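Local coordinates for pirin-like protein YhaK (Escherichia coli, PDB 2VEC) that is a monomeric cytoplasmic bicupin of the pirin family that lacks quercetin 2,3-dioxygenase activity and probably responds to oxidative conditions through a reactive cysteine, at residues H185-L199 / A237-L251. Numbering follows the deposited sequence.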
loop_
_atom_site.group_PDB
_atom_site.type_symbol
_atom_site.label_atom_id
_atom_site.label_comp_id
_atom_site.label_asym_id
_atom_site.label_seq_id
_atom_site.Cartn_x
_atom_site.Cartn_y
_atom_site.Cartn_z
ATOM N N HIS A 185 -0.170 -5.066 5.821
ATOM C CA HIS A 185 1.108 -5.507 6.363
ATOM C C HIS A 185 2.197 -5.153 5.363
ATOM O O HIS A 185 2.011 -5.332 4.140
ATOM C CB HIS A 185 1.123 -7.028 6.573
ATOM C CG HIS A 185 -0.008 -7.536 7.425
ATOM N ND1 HIS A 185 0.121 -7.736 8.783
ATOM C CD2 HIS A 185 -1.265 -7.918 7.108
ATOM C CE1 HIS A 185 -1.011 -8.207 9.272
ATOM N NE2 HIS A 185 -1.872 -8.329 8.275
ATOM N N HIS A 186 3.320 -4.700 5.904
ATOM C CA HIS A 186 4.545 -4.395 5.139
ATOM C C HIS A 186 5.563 -5.455 5.489
ATOM O O HIS A 186 5.799 -5.711 6.667
ATOM C CB HIS A 186 5.061 -3.005 5.503
ATOM C CG HIS A 186 6.304 -2.596 4.732
ATOM N ND1 HIS A 186 7.455 -2.175 5.355
ATOM C CD2 HIS A 186 6.553 -2.518 3.397
ATOM C CE1 HIS A 186 8.384 -1.901 4.450
ATOM N NE2 HIS A 186 7.856 -2.071 3.246
ATOM N N ILE A 187 6.150 -6.077 4.463
ATOM C CA ILE A 187 7.031 -7.247 4.609
ATOM C C ILE A 187 8.424 -6.959 4.080
ATOM O O ILE A 187 8.562 -6.455 2.989
ATOM C CB ILE A 187 6.427 -8.471 3.803
ATOM C CG1 ILE A 187 5.141 -8.931 4.468
ATOM C CG2 ILE A 187 7.407 -9.694 3.743
ATOM C CD1 ILE A 187 3.869 -8.531 3.714
ATOM N N VAL A 188 9.458 -7.258 4.857
ATOM C CA VAL A 188 10.839 -7.057 4.396
ATOM C C VAL A 188 11.571 -8.328 4.758
ATOM O O VAL A 188 11.756 -8.610 5.950
ATOM C CB VAL A 188 11.530 -5.796 5.073
ATOM C CG1 VAL A 188 12.945 -5.563 4.486
ATOM C CG2 VAL A 188 10.637 -4.522 4.869
ATOM N N LEU A 189 11.978 -9.091 3.754
ATOM C CA LEU A 189 12.604 -10.419 3.979
ATOM C C LEU A 189 13.853 -10.566 3.135
ATOM O O LEU A 189 13.885 -10.034 2.009
ATOM C CB LEU A 189 11.636 -11.557 3.583
ATOM C CG LEU A 189 10.330 -11.694 4.393
ATOM C CD1 LEU A 189 9.351 -12.718 3.802
ATOM C CD2 LEU A 189 10.577 -11.947 5.902
ATOM N N ASP A 190 14.837 -11.299 3.657
ATOM C CA ASP A 190 15.996 -11.766 2.886
ATOM C C ASP A 190 15.563 -13.002 2.099
ATOM O O ASP A 190 14.582 -13.672 2.459
ATOM C CB ASP A 190 17.194 -12.123 3.798
ATOM C CG ASP A 190 17.749 -10.914 4.573
ATOM O OD1 ASP A 190 17.703 -9.786 4.047
ATOM O OD2 ASP A 190 18.268 -11.091 5.703
ATOM N N LYS A 191 16.289 -13.300 1.029
ATOM C CA LYS A 191 16.011 -14.471 0.204
ATOM C C LYS A 191 15.902 -15.714 1.082
ATOM O O LYS A 191 16.745 -15.947 1.967
ATOM C CB LYS A 191 17.102 -14.645 -0.857
ATOM C CG LYS A 191 16.848 -15.752 -1.841
ATOM C CD LYS A 191 18.032 -15.896 -2.792
ATOM C CE LYS A 191 17.802 -16.992 -3.815
ATOM N NZ LYS A 191 18.208 -18.317 -3.317
ATOM N N GLY A 192 14.848 -16.484 0.861
ATOM C CA GLY A 192 14.650 -17.729 1.584
ATOM C C GLY A 192 13.976 -17.581 2.942
ATOM O O GLY A 192 13.667 -18.590 3.565
ATOM N N GLU A 193 13.767 -16.341 3.401
ATOM C CA GLU A 193 13.063 -16.081 4.672
ATOM C C GLU A 193 11.552 -16.175 4.438
ATOM O O GLU A 193 11.089 -16.053 3.305
ATOM C CB GLU A 193 13.381 -14.682 5.224
ATOM C CG GLU A 193 14.781 -14.459 5.780
ATOM C CD GLU A 193 14.825 -13.289 6.786
ATOM O OE1 GLU A 193 14.574 -12.113 6.414
ATOM O OE2 GLU A 193 15.160 -13.547 7.965
ATOM N N SER A 194 10.786 -16.392 5.505
ATOM C CA SER A 194 9.325 -16.485 5.368
ATOM C C SER A 194 8.600 -15.757 6.488
ATOM O O SER A 194 9.176 -15.525 7.563
ATOM C CB SER A 194 8.873 -17.953 5.332
ATOM O OG SER A 194 9.306 -18.649 6.465
ATOM N N ALA A 195 7.336 -15.432 6.242
ATOM C CA ALA A 195 6.476 -14.727 7.202
ATOM C C ALA A 195 5.071 -15.288 7.057
ATOM O O ALA A 195 4.599 -15.498 5.919
ATOM C CB ALA A 195 6.479 -13.217 6.933
ATOM N N ASN A 196 4.416 -15.538 8.191
ATOM C CA ASN A 196 3.069 -16.121 8.191
ATOM C C ASN A 196 2.039 -15.065 8.607
ATOM O O ASN A 196 2.325 -14.200 9.467
ATOM C CB ASN A 196 3.020 -17.352 9.140
ATOM C CG ASN A 196 1.632 -18.015 9.179
ATOM O OD1 ASN A 196 0.875 -17.831 10.144
ATOM N ND2 ASN A 196 1.285 -18.765 8.121
ATOM N N PHE A 197 0.844 -15.153 8.021
ATOM C CA PHE A 197 -0.247 -14.184 8.241
ATOM C C PHE A 197 -1.576 -14.925 8.443
ATOM O O PHE A 197 -1.902 -15.872 7.710
ATOM C CB PHE A 197 -0.341 -13.166 7.090
ATOM C CG PHE A 197 0.961 -12.468 6.801
ATOM C CD1 PHE A 197 1.245 -11.230 7.383
ATOM C CD2 PHE A 197 1.914 -13.063 5.984
ATOM C CE1 PHE A 197 2.470 -10.569 7.132
ATOM C CE2 PHE A 197 3.147 -12.435 5.733
ATOM C CZ PHE A 197 3.419 -11.183 6.304
ATOM N N GLN A 198 -2.331 -14.491 9.443
ATOM C CA GLN A 198 -3.670 -14.995 9.705
ATOM C C GLN A 198 -4.612 -13.929 9.146
ATOM O O GLN A 198 -4.508 -12.755 9.487
ATOM C CB GLN A 198 -3.896 -15.182 11.217
ATOM C CG GLN A 198 -3.136 -16.390 11.836
ATOM C CD GLN A 198 -3.680 -16.882 13.195
ATOM O OE1 GLN A 198 -3.603 -16.190 14.218
ATOM N NE2 GLN A 198 -4.176 -18.122 13.212
ATOM N N LEU A 199 -5.523 -14.326 8.276
ATOM C CA LEU A 199 -6.372 -13.368 7.596
ATOM C C LEU A 199 -7.713 -13.236 8.309
ATOM O O LEU A 199 -8.291 -14.240 8.782
ATOM C CB LEU A 199 -6.557 -13.788 6.126
ATOM C CG LEU A 199 -5.467 -13.501 5.065
ATOM C CD1 LEU A 199 -5.404 -12.044 4.725
ATOM C CD2 LEU A 199 -4.079 -13.983 5.447
ATOM N N ALA A 237 -7.536 -18.611 5.095
ATOM C CA ALA A 237 -7.427 -17.997 6.405
ATOM C C ALA A 237 -5.970 -17.809 6.864
ATOM O O ALA A 237 -5.711 -17.050 7.798
ATOM C CB ALA A 237 -8.195 -18.791 7.397
ATOM N N ASN A 238 -5.031 -18.514 6.230
ATOM C CA ASN A 238 -3.614 -18.405 6.601
ATOM C C ASN A 238 -2.790 -18.419 5.355
ATOM O O ASN A 238 -3.014 -19.253 4.470
ATOM C CB ASN A 238 -3.136 -19.594 7.457
ATOM C CG ASN A 238 -3.637 -19.546 8.872
ATOM O OD1 ASN A 238 -3.079 -18.841 9.728
ATOM N ND2 ASN A 238 -4.664 -20.347 9.157
ATOM N N ILE A 239 -1.812 -17.519 5.295
ATOM C CA ILE A 239 -0.949 -17.410 4.123
ATOM C C ILE A 239 0.502 -17.233 4.585
ATOM O O ILE A 239 0.785 -16.439 5.494
ATOM C CB ILE A 239 -1.316 -16.199 3.216
ATOM C CG1 ILE A 239 -2.749 -16.313 2.635
ATOM C CG2 ILE A 239 -0.357 -16.148 2.045
ATOM C CD1 ILE A 239 -3.181 -15.055 1.838
ATOM N N THR A 240 1.398 -18.003 3.982
ATOM C CA THR A 240 2.820 -17.900 4.267
ATOM C C THR A 240 3.476 -17.361 3.026
ATOM O O THR A 240 3.206 -17.868 1.930
ATOM C CB THR A 240 3.448 -19.264 4.585
ATOM O OG1 THR A 240 2.888 -19.756 5.794
ATOM C CG2 THR A 240 4.954 -19.130 4.771
ATOM N N LEU A 241 4.325 -16.349 3.212
ATOM C CA LEU A 241 5.057 -15.731 2.122
ATOM C C LEU A 241 6.507 -16.093 2.232
ATOM O O LEU A 241 7.096 -16.007 3.324
ATOM C CB LEU A 241 4.969 -14.204 2.210
ATOM C CG LEU A 241 3.557 -13.585 2.121
ATOM C CD1 LEU A 241 3.710 -12.084 2.082
ATOM C CD2 LEU A 241 2.789 -14.130 0.903
ATOM N N VAL A 242 7.116 -16.431 1.098
ATOM C CA VAL A 242 8.523 -16.880 1.118
ATOM C C VAL A 242 9.304 -16.082 0.073
ATOM O O VAL A 242 8.905 -16.047 -1.114
ATOM C CB VAL A 242 8.661 -18.395 0.787
ATOM C CG1 VAL A 242 10.137 -18.839 0.852
ATOM C CG2 VAL A 242 7.795 -19.252 1.725
ATOM N N ALA A 243 10.400 -15.457 0.493
ATOM C CA ALA A 243 11.168 -14.620 -0.422
ATOM C C ALA A 243 12.042 -15.443 -1.353
ATOM O O ALA A 243 12.717 -16.367 -0.920
ATOM C CB ALA A 243 12.008 -13.586 0.340
ATOM N N ASP A 244 11.996 -15.098 -2.641
ATOM C CA ASP A 244 12.844 -15.724 -3.630
ATOM C C ASP A 244 13.987 -14.846 -4.059
ATOM O O ASP A 244 14.816 -15.266 -4.871
ATOM C CB ASP A 244 12.019 -16.110 -4.837
ATOM C CG ASP A 244 11.037 -17.177 -4.514
ATOM O OD1 ASP A 244 11.462 -18.199 -3.946
ATOM O OD2 ASP A 244 9.842 -16.968 -4.778
ATOM N N SER A 245 14.026 -13.635 -3.500
ATOM C CA SER A 245 15.171 -12.729 -3.562
ATOM C C SER A 245 14.970 -11.751 -2.406
ATOM O O SER A 245 13.943 -11.834 -1.723
ATOM C CB SER A 245 15.194 -11.966 -4.884
ATOM O OG SER A 245 14.026 -11.161 -5.051
ATOM N N PRO A 246 15.909 -10.806 -2.184
ATOM C CA PRO A 246 15.594 -9.772 -1.176
ATOM C C PRO A 246 14.271 -9.096 -1.522
ATOM O O PRO A 246 14.046 -8.783 -2.684
ATOM C CB PRO A 246 16.768 -8.800 -1.291
ATOM C CG PRO A 246 17.923 -9.662 -1.807
ATOM C CD PRO A 246 17.261 -10.635 -2.767
ATOM N N LEU A 247 13.386 -8.907 -0.542
ATOM C CA LEU A 247 11.993 -8.618 -0.848
ATOM C C LEU A 247 11.454 -7.444 -0.023
ATOM O O LEU A 247 11.766 -7.329 1.160
ATOM C CB LEU A 247 11.167 -9.859 -0.515
ATOM C CG LEU A 247 9.650 -9.761 -0.634
ATOM C CD1 LEU A 247 9.269 -9.742 -2.109
ATOM C CD2 LEU A 247 8.984 -10.905 0.135
ATOM N N ARG A 248 10.657 -6.575 -0.651
ATOM C CA ARG A 248 9.740 -5.727 0.099
ATOM C C ARG A 248 8.389 -5.982 -0.546
ATOM O O ARG A 248 8.287 -5.992 -1.793
ATOM C CB ARG A 248 10.099 -4.261 0.018
ATOM C CG ARG A 248 11.254 -3.864 0.946
ATOM C CD ARG A 248 11.438 -2.360 0.911
ATOM N NE ARG A 248 10.288 -1.600 1.403
ATOM C CZ ARG A 248 10.319 -0.274 1.514
ATOM N NH1 ARG A 248 11.456 0.369 1.174
ATOM N NH2 ARG A 248 9.258 0.385 1.954
ATOM N N ALA A 249 7.365 -6.200 0.280
ATOM C CA ALA A 249 6.052 -6.516 -0.239
ATOM C C ALA A 249 4.959 -5.975 0.671
ATOM O O ALA A 249 5.222 -5.601 1.831
ATOM C CB ALA A 249 5.903 -8.053 -0.361
ATOM N N LEU A 250 3.730 -6.031 0.184
ATOM C CA LEU A 250 2.575 -5.724 1.017
ATOM C C LEU A 250 1.659 -6.930 0.982
ATOM O O LEU A 250 1.583 -7.631 -0.047
ATOM C CB LEU A 250 1.773 -4.564 0.405
ATOM C CG LEU A 250 2.448 -3.195 0.324
ATOM C CD1 LEU A 250 1.515 -2.156 -0.342
ATOM C CD2 LEU A 250 2.936 -2.685 1.695
ATOM N N LEU A 251 0.961 -7.168 2.093
ATOM C CA LEU A 251 -0.141 -8.113 2.076
ATOM C C LEU A 251 -1.307 -7.323 2.629
ATOM O O LEU A 251 -1.215 -6.729 3.738
ATOM C CB LEU A 251 0.112 -9.345 2.952
ATOM C CG LEU A 251 -1.004 -10.428 2.876
ATOM C CD1 LEU A 251 -0.447 -11.832 3.130
ATOM C CD2 LEU A 251 -2.090 -10.115 3.941
#
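Leu251 packs between Ile187, Phe197 and Leu199, on the apolar side of two strand pairs. Its CB meets CD1 of Ile187 at 3.9 Å. CG lies anti to the backbone N (chi1 -176°), beside the carbonyl carbon, and from there the branches part. CD1 comes obliquely to the Phe197 ring, 3.9 Å from CD2. CD2 touches CD1 of Leu199 and also CD2 of the His185 ring. Leu206 of strand 203-208 packs on the same leucine.

Strand 185-189 pairs antiparallel with strand 247-251, and strand 194-198 pairs antiparallel with strand 238-243. Both segments turn back between their strands, so the pairs lie in two facing sheets. These are the two walls of a cupin barrel, the double-stranded beta-helix fold, here in the C-terminal cupin of the bicupin. Ile187, Leu189, Phe197, Leu241 and Leu251 fill the space between the sheets. CE2 of Phe197 is 3.7 Å from CD1 of Leu241. One face of the His185 ring is covered by Phe197 CD1, above its centre.

Where the strands turn, a type II turn runs from Asp190 to Glu193. Gly192 has a phi of 85° there, where a CB would jam against Lys191 O; this accounts for the glycine. Its N donates to Ala243 O at 2.8 Å, from above the carbonyl plane. Glu193 N bonds back to Asp190 O, and Glu193 OE1 takes the N-H of Asp190.

The outer faces carry polar pairs beside Val188, Leu250 and Val242. Arg248 NE donates to His186 NE2 at 3.1 Å, in the ring plane, with the guanidinium turned 78° from the ring. On the other sheet, Asn196 ND2 donates to Thr240 OG1 over 3.0 Å.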